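Local coordinates for putative angiotensinogen (Lampetra fluviatilis, PDB 5INW), which is a heparin-binding serpin that inhibits thrombin, heparin promoting the inhibition through a template mechanism, at the interface of chains A and B. Residues are numbered along the deposited sequence; one frame, centred on the assembly and turned at random. Chains: chain A, Putative angiotensinogen; chain B, C-terminal peptide of Putative angiotensinogen.

The interface of chains A and B. Residues chain A 82, 86, 110-111, 161, 331; chain B 21-24, 27.
In this reaction-loop-cleaved serpin, the hairpin turn of the C-terminal peptide, B:Thr21 to B:Ala23, and the start of strand 24-30 pack against helix 77-96 of chain A, so the contact joins two pieces of one fold. A:Asn86 forms the tight centre, its CG anti to the carbonyl carbon (chi1 -68°). A:Asn86 OD1 accepts from the backbone N of B:Val24 at 2.9 Å, on an in-plane lone pair and fairly straight (155° at H). A:Asn86 ND2 donates to the carbonyl O of B:Arg22, also at 2.9 Å, with that oxygen almost exactly in the amide plane. The paired bonds should fix the rotation of the amide and pin the turn where it enters the strand. The side chain of B:Val24 crosses the carboxamide obliquely, CG2 resting 3.7 Å from A:Asn86 CG, while A:Leu331 slides past in the opposite direction and brings CD2 to 3.9 Å from the same methyl. A:Ala82 also lies against the turn, its CB 3.5 Å from the carbonyl O of B:Thr21. An alanine in place of A:Asn86 would remove both backbone bonds and would probably loosen the turn against the helix. The margins are looser: A:Leu161 and B:Met27 bury 8 and 7 Å², against 39 Å² for A:Asn86 and 46 Å² for B:Val24. There the bent chain of B:Met27 touches the A:Pro110 ring obliquely through SD. The B:Arg22 guanidinium points away from the helix.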
# COMPACT_ATOMS: atom_id res chain seq x y z
N ALA A 82 -7.30 -4.67 -10.78
CA ALA A 82 -7.41 -3.90 -9.55
C ALA A 82 -7.94 -4.77 -8.40
O ALA A 82 -7.47 -4.67 -7.27
CB ALA A 82 -8.30 -2.68 -9.77
N ASN A 86 -6.25 -5.89 -5.09
CA ASN A 86 -6.97 -5.74 -3.83
C ASN A 86 -7.04 -7.06 -3.11
O ASN A 86 -6.82 -7.10 -1.90
CB ASN A 86 -8.38 -5.21 -4.07
CG ASN A 86 -8.37 -3.80 -4.55
OD1 ASN A 86 -7.33 -3.12 -4.58
ND2 ASN A 86 -9.50 -3.35 -4.96
N PRO A 110 -1.08 -2.10 -1.32
CA PRO A 110 -1.05 -3.31 -2.17
C PRO A 110 -0.40 -3.11 -3.50
O PRO A 110 0.30 -4.01 -3.93
CB PRO A 110 -2.53 -3.68 -2.35
CG PRO A 110 -3.24 -3.07 -1.20
CD PRO A 110 -2.45 -1.81 -0.85
N LEU A 111 -0.58 -1.96 -4.13
CA LEU A 111 0.08 -1.66 -5.42
C LEU A 111 1.60 -1.70 -5.38
O LEU A 111 2.23 -2.19 -6.33
CB LEU A 111 -0.29 -0.27 -5.94
CG LEU A 111 -1.70 -0.10 -6.49
CD1 LEU A 111 -1.85 1.36 -6.87
CD2 LEU A 111 -1.99 -0.97 -7.70
N LEU A 161 -4.02 5.09 -13.06
CA LEU A 161 -4.03 5.64 -11.70
C LEU A 161 -3.09 6.83 -11.47
O LEU A 161 -3.49 7.81 -10.88
CB LEU A 161 -3.68 4.56 -10.70
CG LEU A 161 -4.61 3.36 -10.63
CD1 LEU A 161 -3.97 2.19 -9.90
CD2 LEU A 161 -5.92 3.80 -9.93
N LEU A 331 -15.82 -4.89 0.08
CA LEU A 331 -15.63 -3.54 -0.43
C LEU A 331 -16.78 -3.15 -1.33
O LEU A 331 -17.34 -2.06 -1.17
CB LEU A 331 -14.30 -3.41 -1.18
CG LEU A 331 -14.04 -2.08 -1.94
CD1 LEU A 331 -14.03 -0.93 -0.95
CD2 LEU A 331 -12.75 -2.15 -2.72
N THR B 21 -11.70 2.68 -10.96
CA THR B 21 -11.19 1.27 -10.92
C THR B 21 -11.45 0.47 -9.63
O THR B 21 -11.17 -0.70 -9.58
CB THR B 21 -9.68 1.22 -11.25
OG1 THR B 21 -8.93 1.88 -10.23
CG2 THR B 21 -9.40 1.89 -12.56
N ARG B 22 -11.98 1.12 -8.60
CA ARG B 22 -12.07 0.54 -7.25
C ARG B 22 -10.75 -0.05 -6.77
O ARG B 22 -10.74 -0.97 -5.97
CB ARG B 22 -13.25 -0.43 -7.15
CG ARG B 22 -14.56 0.35 -7.04
CD ARG B 22 -15.78 -0.44 -7.49
NE ARG B 22 -16.92 0.33 -8.02
CZ ARG B 22 -18.06 -0.25 -8.42
NH1 ARG B 22 -18.24 -1.59 -8.33
NH2 ARG B 22 -19.07 0.50 -8.91
N ALA B 23 -9.65 0.55 -7.20
CA ALA B 23 -8.32 0.08 -6.85
C ALA B 23 -7.98 0.63 -5.49
O ALA B 23 -7.98 1.86 -5.27
CB ALA B 23 -7.27 0.54 -7.86
N VAL B 24 -7.65 -0.27 -4.58
CA VAL B 24 -7.22 0.13 -3.27
C VAL B 24 -5.72 0.35 -3.29
O VAL B 24 -4.94 -0.54 -3.64
CB VAL B 24 -7.58 -0.90 -2.25
CG1 VAL B 24 -7.07 -0.44 -0.89
CG2 VAL B 24 -9.07 -1.04 -2.26
N MET B 27 -4.31 0.46 2.54
CA MET B 27 -5.22 -0.20 3.43
C MET B 27 -4.65 -0.09 4.79
O MET B 27 -3.43 -0.18 4.99
CB MET B 27 -5.25 -1.71 3.18
CG MET B 27 -6.04 -2.11 1.97
SD MET B 27 -5.82 -3.79 1.42
CE MET B 27 -5.82 -4.62 2.97